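Carbon monoxide dehydrogenase (Thermococcus sp. AM4, PDB 6T7J) catalyses the reversible oxidation of carbon monoxide to carbon dioxide, probably passing electrons to ferredoxin, and is seen here with a nickel-free cluster C. Local coordinates at residues E128-L133 with H147-E152; E109-V114 with Y122-V127; G255-D260 with I329-V334. All blocks are in the same frame, centred on the assembly; numbering follows the deposited sequence.

Contact 1: E128-L133 with H147-E152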
loop_
_atom_site.group_PDB
_atom_site.type_symbol
_atom_site.label_atom_id
_atom_site.label_comp_id
_atom_site.label_asym_id
_atom_site.label_seq_id
_atom_site.Cartn_x
_atom_site.Cartn_y
_atom_site.Cartn_z
ATOM N N GLU A 128 -28.449 11.294 -19.312
ATOM C CA GLU A 128 -28.125 10.437 -20.448
ATOM C C GLU A 128 -26.894 9.588 -20.164
ATOM O O GLU A 128 -26.887 8.376 -20.417
ATOM C CB GLU A 128 -27.917 11.290 -21.700
ATOM C CG GLU A 128 -29.123 11.346 -22.613
ATOM C CD GLU A 128 -29.637 9.966 -22.963
ATOM O OE1 GLU A 128 -30.308 9.332 -22.170
ATOM O OE2 GLU A 128 -29.388 9.447 -24.006
ATOM N N LYS A 129 -25.836 10.217 -19.648
ATOM C CA LYS A 129 -24.643 9.472 -19.264
ATOM C C LYS A 129 -24.962 8.447 -18.185
ATOM O O LYS A 129 -24.475 7.312 -18.235
ATOM C CB LYS A 129 -23.557 10.436 -18.786
ATOM C CG LYS A 129 -22.158 9.850 -18.778
ATOM C CD LYS A 129 -21.169 10.795 -19.445
ATOM C CE LYS A 129 -19.739 10.326 -19.249
ATOM N NZ LYS A 129 -18.787 11.033 -20.146
ATOM N N LEU A 130 -25.785 8.829 -17.204
ATOM C CA LEU A 130 -26.164 7.908 -16.136
ATOM C C LEU A 130 -26.876 6.682 -16.697
ATOM O O LEU A 130 -26.521 5.541 -16.375
ATOM C CB LEU A 130 -27.044 8.636 -15.116
ATOM C CG LEU A 130 -27.966 7.831 -14.195
ATOM C CD1 LEU A 130 -27.180 6.872 -13.320
ATOM C CD2 LEU A 130 -28.797 8.769 -13.333
ATOM N N LYS A 131 -27.875 6.900 -17.554
ATOM C CA LYS A 131 -28.624 5.780 -18.112
ATOM C C LYS A 131 -27.741 4.900 -18.993
ATOM O O LYS A 131 -27.817 3.668 -18.922
ATOM C CB LYS A 131 -29.833 6.296 -18.892
ATOM C CG LYS A 131 -30.895 6.942 -18.014
ATOM C CD LYS A 131 -32.249 6.982 -18.703
ATOM C CE LYS A 131 -32.707 8.413 -18.936
ATOM N NZ LYS A 131 -34.191 8.545 -18.900
ATOM N N SER A 132 -26.881 5.509 -19.815
ATOM C CA SER A 132 -26.040 4.707 -20.701
ATOM C C SER A 132 -25.010 3.903 -19.915
ATOM O O SER A 132 -24.769 2.727 -20.221
ATOM C CB SER A 132 -25.353 5.602 -21.733
ATOM O OG SER A 132 -24.247 4.938 -22.319
ATOM N N LEU A 133 -24.394 4.513 -18.899
ATOM C CA LEU A 133 -23.438 3.784 -18.071
ATOM C C LEU A 133 -24.121 2.664 -17.299
ATOM O O LEU A 133 -23.551 1.578 -17.137
ATOM C CB LEU A 133 -22.731 4.746 -17.115
ATOM C CG LEU A 133 -21.883 4.120 -16.002
ATOM C CD1 LEU A 133 -20.760 3.272 -16.585
ATOM C CD2 LEU A 133 -21.326 5.193 -15.077
ATOM N N HIS A 147 -33.356 8.781 -10.057
ATOM C CA HIS A 147 -32.677 8.528 -8.792
ATOM C C HIS A 147 -32.596 7.037 -8.472
ATOM O O HIS A 147 -31.623 6.594 -7.857
ATOM C CB HIS A 147 -33.377 9.293 -7.668
ATOM C CG HIS A 147 -33.166 10.775 -7.731
ATOM N ND1 HIS A 147 -32.566 11.485 -6.714
ATOM C CD2 HIS A 147 -33.466 11.678 -8.695
ATOM C CE1 HIS A 147 -32.510 12.764 -7.047
ATOM N NE2 HIS A 147 -33.048 12.907 -8.244
ATOM N N GLU A 148 -33.582 6.244 -8.896
ATOM C CA GLU A 148 -33.507 4.802 -8.668
ATOM C C GLU A 148 -32.425 4.160 -9.537
ATOM O O GLU A 148 -31.669 3.290 -9.069
ATOM C CB GLU A 148 -34.873 4.166 -8.932
ATOM C CG GLU A 148 -34.850 2.659 -9.130
ATOM C CD GLU A 148 -34.444 1.906 -7.876
ATOM O OE1 GLU A 148 -34.509 2.492 -6.773
ATOM O OE2 GLU A 148 -34.061 0.723 -7.993
ATOM N N ILE A 149 -32.352 4.567 -10.808
ATOM C CA ILE A 149 -31.245 4.160 -11.669
ATOM C C ILE A 149 -29.918 4.517 -11.013
ATOM O O ILE A 149 -28.982 3.707 -10.969
ATOM C CB ILE A 149 -31.373 4.816 -13.057
ATOM C CG1 ILE A 149 -32.689 4.422 -13.728
ATOM C CG2 ILE A 149 -30.187 4.444 -13.939
ATOM C CD1 ILE A 149 -33.011 5.248 -14.956
ATOM N N ALA A 150 -29.825 5.745 -10.493
ATOM C CA ALA A 150 -28.599 6.187 -9.839
ATOM C C ALA A 150 -28.283 5.338 -8.614
ATOM O O ALA A 150 -27.115 5.059 -8.335
ATOM C CB ALA A 150 -28.709 7.664 -9.459
ATOM N N ARG A 151 -29.312 4.909 -7.877
ATOM C CA ARG A 151 -29.091 4.075 -6.697
ATOM C C ARG A 151 -28.499 2.725 -7.081
ATOM O O ARG A 151 -27.515 2.270 -6.482
ATOM C CB ARG A 151 -30.403 3.880 -5.934
ATOM C CG ARG A 151 -30.689 4.943 -4.886
ATOM C CD ARG A 151 -31.707 4.456 -3.860
ATOM N NE ARG A 151 -33.021 4.207 -4.450
ATOM C CZ ARG A 151 -33.944 5.144 -4.656
ATOM N NH1 ARG A 151 -35.110 4.819 -5.198
ATOM N NH2 ARG A 151 -33.701 6.406 -4.322
ATOM N N GLU A 152 -29.095 2.062 -8.074
ATOM C CA GLU A 152 -28.567 0.766 -8.502
ATOM C C GLU A 152 -27.147 0.902 -9.050
ATOM O O GLU A 152 -26.254 0.096 -8.725
ATOM C CB GLU A 152 -29.495 0.142 -9.545
ATOM C CG GLU A 152 -30.958 0.126 -9.129
ATOM C CD GLU A 152 -31.871 -0.422 -10.208
ATOM O OE1 GLU A 152 -32.907 0.215 -10.493
ATOM O OE2 GLU A 152 -31.555 -1.491 -10.772
#
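L130 and I149 bury more surface than any other residues of this helix-helix contact, about 64 and 63 Å² of the 184 Å² lost in all. Over these short segments the helices 127-136 and 146-162 approach to 9.9 Å between axes, with their N-to-C directions 48° apart, and the backbones come nearest at L130 with A150 and at K131 with I149. L130 points toward the partner helix, and its two methyls divide the work. CD1 presses on the backbone itself, 3.8 Å from A150 CA, and also meets I149 CG2 at 3.9 Å. CD2 lies 4.0 Å from A150 CB. The leucine reaches across because its CG is placed opposite the backbone N (chi1 158°).

I149 answers with both of its branches. CG2 takes the leucine methyl, while CG1, set beside the backbone N (chi1 -59°), carries CD1 to the flank, where it touches the aliphatic part of K131 at 4.1 Å from CG. The lysine thus contributes its first methylenes, and its chain bends further out, at chi3 and chi4. All the cross-helix contacts found are between carbon atoms, which identifies the contact as apolar, with a lysine alkyl chain at its margin.

The pair forms part of the helical region of the enzyme, two consecutive helices joined by a loop. Helix 81-115 closes one side, with F111 touching both L130 and A150 and A115 also meeting A150. One turn on, L153 of helix 146-162 packs on L130 and L133, and L133 in turn rests on Y236 and I240 of helix 212-242.

Contact 2: E109-V114 with Y122-V127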
loop_
_atom_site.group_PDB
_atom_site.type_symbol
_atom_site.label_atom_id
_atom_site.label_comp_id
_atom_site.label_asym_id
_atom_site.label_seq_id
_atom_site.Cartn_x
_atom_site.Cartn_y
_atom_site.Cartn_z
ATOM N N GLU A 109 -19.322 8.391 -2.998
ATOM C CA GLU A 109 -20.093 8.729 -1.804
ATOM C C GLU A 109 -21.067 9.867 -2.089
ATOM O O GLU A 109 -22.255 9.784 -1.749
ATOM C CB GLU A 109 -19.148 9.097 -0.659
ATOM C CG GLU A 109 -18.405 7.909 -0.062
ATOM C CD GLU A 109 -17.193 8.322 0.761
ATOM O OE1 GLU A 109 -17.146 9.486 1.219
ATOM O OE2 GLU A 109 -16.287 7.481 0.948
ATOM N N VAL A 110 -20.584 10.937 -2.728
ATOM C CA VAL A 110 -21.474 12.062 -3.025
ATOM C C VAL A 110 -22.580 11.641 -3.995
ATOM O O VAL A 110 -23.750 12.017 -3.833
ATOM C CB VAL A 110 -20.673 13.262 -3.563
ATOM C CG1 VAL A 110 -21.616 14.382 -3.986
ATOM C CG2 VAL A 110 -19.701 13.758 -2.505
ATOM N N PHE A 111 -22.230 10.847 -5.011
ATOM C CA PHE A 111 -23.213 10.416 -6.001
ATOM C C PHE A 111 -24.287 9.535 -5.371
ATOM O O PHE A 111 -25.473 9.649 -5.705
ATOM C CB PHE A 111 -22.497 9.681 -7.136
ATOM C CG PHE A 111 -23.414 8.976 -8.091
ATOM C CD1 PHE A 111 -24.258 9.692 -8.923
ATOM C CD2 PHE A 111 -23.416 7.594 -8.172
ATOM C CE1 PHE A 111 -25.092 9.041 -9.808
ATOM C CE2 PHE A 111 -24.250 6.939 -9.056
ATOM C CZ PHE A 111 -25.090 7.663 -9.873
ATOM N N LYS A 112 -23.891 8.656 -4.450
ATOM C CA LYS A 112 -24.859 7.816 -3.753
ATOM C C LYS A 112 -25.744 8.646 -2.834
ATOM O O LYS A 112 -26.947 8.387 -2.724
ATOM C CB LYS A 112 -24.133 6.727 -2.964
ATOM C CG LYS A 112 -25.049 5.686 -2.348
ATOM C CD LYS A 112 -24.417 5.067 -1.112
ATOM C CE LYS A 112 -25.300 3.978 -0.522
ATOM N NZ LYS A 112 -24.861 3.591 0.850
ATOM N N GLY A 113 -25.167 9.645 -2.163
ATOM C CA GLY A 113 -25.980 10.539 -1.358
ATOM C C GLY A 113 -27.004 11.298 -2.179
ATOM O O GLY A 113 -28.108 11.573 -1.703
ATOM N N VAL A 114 -26.654 11.647 -3.419
ATOM C CA VAL A 114 -27.625 12.307 -4.290
ATOM C C VAL A 114 -28.670 11.314 -4.793
ATOM O O VAL A 114 -29.841 11.671 -4.972
ATOM C CB VAL A 114 -26.900 13.015 -5.450
ATOM C CG1 VAL A 114 -27.896 13.562 -6.463
ATOM C CG2 VAL A 114 -26.044 14.127 -4.903
ATOM N N TYR A 122 -26.299 18.876 -4.738
ATOM C CA TYR A 122 -25.738 18.246 -5.921
ATOM C C TYR A 122 -26.851 17.587 -6.724
ATOM O O TYR A 122 -27.778 16.998 -6.157
ATOM C CB TYR A 122 -24.667 17.217 -5.546
ATOM C CG TYR A 122 -23.464 17.823 -4.861
ATOM C CD1 TYR A 122 -22.373 18.262 -5.599
ATOM C CD2 TYR A 122 -23.422 17.963 -3.480
ATOM C CE1 TYR A 122 -21.271 18.822 -4.982
ATOM C CE2 TYR A 122 -22.324 18.521 -2.853
ATOM C CZ TYR A 122 -21.251 18.948 -3.609
ATOM O OH TYR A 122 -20.152 19.505 -2.995
ATOM N N LYS A 123 -26.749 17.693 -8.045
ATOM C CA LYS A 123 -27.777 17.256 -8.975
ATOM C C LYS A 123 -27.314 16.026 -9.743
ATOM O O LYS A 123 -26.140 15.646 -9.723
ATOM C CB LYS A 123 -28.122 18.378 -9.967
ATOM C CG LYS A 123 -28.981 19.499 -9.406
ATOM C CD LYS A 123 -28.154 20.740 -9.095
ATOM C CE LYS A 123 -28.588 21.376 -7.782
ATOM N NZ LYS A 123 -27.681 22.488 -7.380
ATOM N N LEU A 124 -28.268 15.398 -10.422
ATOM C CA LEU A 124 -27.984 14.486 -11.524
ATOM C C LEU A 124 -28.202 15.299 -12.794
ATOM O O LEU A 124 -29.335 15.451 -13.257
ATOM C CB LEU A 124 -28.878 13.253 -11.473
ATOM C CG LEU A 124 -28.690 12.298 -10.293
ATOM C CD1 LEU A 124 -29.735 11.193 -10.334
ATOM C CD2 LEU A 124 -27.286 11.715 -10.294
ATOM N N THR A 125 -27.119 15.850 -13.342
ATOM C CA THR A 125 -27.237 16.773 -14.465
ATOM C C THR A 125 -27.146 16.085 -15.820
ATOM O O THR A 125 -27.771 16.548 -16.781
ATOM C CB THR A 125 -26.163 17.860 -14.377
ATOM O OG1 THR A 125 -24.875 17.283 -14.621
ATOM C CG2 THR A 125 -26.171 18.505 -13.001
ATOM N N ASP A 126 -26.385 15.000 -15.926
ATOM C CA ASP A 126 -26.265 14.240 -17.166
ATOM C C ASP A 126 -26.991 12.912 -16.966
ATOM O O ASP A 126 -26.385 11.884 -16.657
ATOM C CB ASP A 126 -24.797 14.038 -17.556
ATOM C CG ASP A 126 -24.622 13.744 -19.036
ATOM O OD1 ASP A 126 -25.486 13.045 -19.615
ATOM O OD2 ASP A 126 -23.621 14.214 -19.620
ATOM N N VAL A 127 -28.313 12.947 -17.146
ATOM C CA VAL A 127 -29.115 11.736 -17.003
ATOM C C VAL A 127 -28.840 10.772 -18.149
ATOM O O VAL A 127 -28.965 9.550 -17.989
ATOM C CB VAL A 127 -30.607 12.108 -16.907
ATOM C CG1 VAL A 127 -31.451 10.879 -16.627
ATOM C CG2 VAL A 127 -30.815 13.160 -15.827
#
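The Y122 ring receives V110 CG1 over one face: the methyl is 4.1 Å from the ring centroid and 14° off the normal, a CH-pi contact shifted toward the CG-CD2 side. The F111 ring is met differently, at its edge, where L124 CD2 lies near the ring plane and 3.5 Å from CE1. V114 packs against Y122 and L124 and has the largest buried area here, 74 Å². Its CG2 comes within 3.4 Å of Y122 CB, and its CG1, opposite the backbone N (chi1 173°), lies 4.1 Å from L124 CG and 3.5 Å from Y122 O. V110, F111 and V114 thus offer the i, i+1 and i+4 positions of helix 81-115 to the chain that returns after the short connection.

Y122 OH bonds to I272 O, and K276 makes a cation-pi contact with the ring. T125 OG1 bonds to I240 O, and D126, the N-cap of the next helix, bonds to T244 OG1 and K129 N. The chemistry is therefore divided: carbon contacts, with V114 also lying against Y122 O, fit the loop to helix 81-115, while hydrogen bonds to I240 of helix 212-242 and to nearby T244 also fix its path.

Contact 3: G255-D260 with I329-V334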
loop_
_atom_site.group_PDB
_atom_site.type_symbol
_atom_site.label_atom_id
_atom_site.label_comp_id
_atom_site.label_asym_id
_atom_site.label_seq_id
_atom_site.Cartn_x
_atom_site.Cartn_y
_atom_site.Cartn_z
ATOM N N GLY A 255 -1.163 35.236 -15.434
ATOM C CA GLY A 255 -1.766 36.526 -15.721
ATOM C C GLY A 255 -3.247 36.606 -15.415
ATOM O O GLY A 255 -3.829 37.690 -15.531
ATOM N N VAL A 256 -3.866 35.487 -15.028
ATOM C CA VAL A 256 -5.287 35.478 -14.691
ATOM C C VAL A 256 -5.559 35.973 -13.281
ATOM O O VAL A 256 -6.725 36.180 -12.923
ATOM C CB VAL A 256 -5.865 34.063 -14.875
ATOM C CG1 VAL A 256 -5.694 33.613 -16.312
ATOM C CG2 VAL A 256 -5.190 33.084 -13.928
ATOM N N LEU A 257 -4.524 36.162 -12.467
ATOM C CA LEU A 257 -4.698 36.748 -11.147
ATOM C C LEU A 257 -4.783 38.264 -11.265
ATOM O O LEU A 257 -3.999 38.891 -11.984
ATOM C CB LEU A 257 -3.548 36.348 -10.225
ATOM C CG LEU A 257 -3.423 34.851 -9.930
ATOM C CD1 LEU A 257 -1.980 34.484 -9.628
ATOM C CD2 LEU A 257 -4.333 34.443 -8.780
ATOM N N LYS A 258 -5.741 38.848 -10.553
ATOM C CA LYS A 258 -6.108 40.247 -10.715
ATOM C C LYS A 258 -5.544 41.100 -9.583
ATOM O O LYS A 258 -5.311 40.619 -8.470
ATOM C CB LYS A 258 -7.631 40.394 -10.766
ATOM C CG LYS A 258 -8.231 40.416 -12.167
ATOM C CD LYS A 258 -7.786 39.236 -13.010
ATOM C CE LYS A 258 -8.210 39.405 -14.461
ATOM N NZ LYS A 258 -9.677 39.645 -14.587
ATOM N N GLU A 259 -5.337 42.385 -9.879
ATOM C CA GLU A 259 -4.823 43.311 -8.874
ATOM C C GLU A 259 -5.932 43.879 -8.003
ATOM O O GLU A 259 -5.753 44.032 -6.790
ATOM C CB GLU A 259 -4.067 44.451 -9.542
ATOM C CG GLU A 259 -2.621 44.156 -9.742
ATOM C CD GLU A 259 -2.299 43.870 -11.175
ATOM O OE1 GLU A 259 -3.206 43.515 -11.963
ATOM O OE2 GLU A 259 -1.116 44.013 -11.490
ATOM N N ASP A 260 -7.073 44.215 -8.599
ATOM C CA ASP A 260 -8.167 44.848 -7.878
ATOM C C ASP A 260 -9.272 43.871 -7.506
ATOM O O ASP A 260 -10.347 44.302 -7.079
ATOM C CB ASP A 260 -8.747 45.997 -8.702
ATOM C CG ASP A 260 -7.679 46.923 -9.244
ATOM O OD1 ASP A 260 -6.653 47.126 -8.561
ATOM O OD2 ASP A 260 -7.873 47.453 -10.356
ATOM N N ILE A 329 1.806 31.800 -4.913
ATOM C CA ILE A 329 1.803 32.539 -3.656
ATOM C C ILE A 329 2.840 33.652 -3.691
ATOM O O ILE A 329 2.690 34.676 -3.014
ATOM C CB ILE A 329 2.039 31.576 -2.476
ATOM C CG1 ILE A 329 1.109 30.366 -2.583
ATOM C CG2 ILE A 329 1.843 32.288 -1.145
ATOM C CD1 ILE A 329 1.391 29.288 -1.557
ATOM N N ILE A 330 3.901 33.483 -4.486
ATOM C CA ILE A 330 4.968 34.481 -4.539
ATOM C C ILE A 330 4.591 35.683 -5.392
ATOM O O ILE A 330 5.296 36.700 -5.363
ATOM C CB ILE A 330 6.253 33.769 -5.003
ATOM C CG1 ILE A 330 6.483 32.536 -4.126
ATOM C CG2 ILE A 330 7.466 34.684 -4.916
ATOM C CD1 ILE A 330 7.775 31.819 -4.382
ATOM N N THR A 331 3.479 35.609 -6.133
ATOM C CA THR A 331 2.941 36.812 -6.760
ATOM C C THR A 331 2.531 37.841 -5.716
ATOM O O THR A 331 2.530 39.045 -5.997
ATOM C CB THR A 331 1.743 36.471 -7.648
ATOM O OG1 THR A 331 0.655 36.012 -6.833
ATOM C CG2 THR A 331 2.109 35.399 -8.664
ATOM N N GLY A 332 2.188 37.390 -4.511
ATOM C CA GLY A 332 1.766 38.278 -3.449
ATOM C C GLY A 332 0.310 38.677 -3.487
ATOM O O GLY A 332 -0.108 39.508 -2.673
ATOM N N ALA A 333 -0.480 38.107 -4.396
ATOM C CA ALA A 333 -1.865 38.517 -4.588
ATOM C C ALA A 333 -2.865 37.408 -4.286
ATOM O O ALA A 333 -4.052 37.568 -4.585
ATOM C CB ALA A 333 -2.073 39.023 -6.020
ATOM N N VAL A 334 -2.428 36.296 -3.705
ATOM C CA VAL A 334 -3.322 35.184 -3.399
ATOM C C VAL A 334 -3.855 35.373 -1.983
ATOM O O VAL A 334 -3.114 35.244 -1.005
ATOM C CB VAL A 334 -2.620 33.831 -3.553
ATOM C CG1 VAL A 334 -3.524 32.711 -3.066
ATOM C CG2 VAL A 334 -2.235 33.604 -5.004
#
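From L257 to K258 the backbone is extended and faces the turn T331-A333, in which G332 is the first residue to leave helical backbone angles, with a positive phi of 83°. Both segments are approaches to neighbouring strands of a Rossmann-like parallel sheet: 255-260 leads into strand 261-268, while the chain from I329 to V334 runs on into strand 336-339, which lies next to it. Since the strands are parallel, the two loops meet at the same end of the sheet, the N-terminal end, where its strands begin.

L257 is the main side chain, with 60 Å² of the 152 Å² buried. Pointing toward the turn, it reaches T331 with CD1, 4.1 Å from OG1, the two side chains crossing at about a right angle. Its other methyl, CD2, lies 4.4 Å from V334 CG2, a loose apolar approach. The leucine therefore straddles the turn, with one methyl on the residue at its start and the other on the residue leading into the strand. V301 of strand 297-303 also touches L257.

T331 OG1 links the turn to the helix. Turned back over the main chain (chi1 67°), it receives a weak, nearly straight bond from A333 N, 3.4 Å long with an N-H...O angle of 164°. The same hydroxyl bonds to A328 O in the helix before it.

A polar link between the loops runs through N263 of strand 261-268, whose ND2 bonds to both K258 O and A333 O. R399 adds to it, with NH2 bonded to K258 O and its side chain touching A333. A333 gives 33 Å² to the contact, and across the segments its CB lies 4.4 Å from K258 O.

In the fold
Contacts 1 and 2 belong to one helical assembly. Their centres are 10 Å apart, they share the packing round F111, L124 of contact 2 touches A150 and L130 of contact 1, and H147 ND1 makes a weak bond to V114 O. Contact 3 lies well away, about 26 Å from contact 1 and 21 Å from contact 2 by nearest atoms, at the N-terminal end of two inner strands of a parallel sheet. All three are largely buried although their centres stand 23 to 26 Å from the centre of the chain. Chemistry follows place: helix against helix in contact 1 and helix against loop in contact 2 rest on apolar side chains, whereas the loops of contact 3 touch sparsely and share a bridging asparagine.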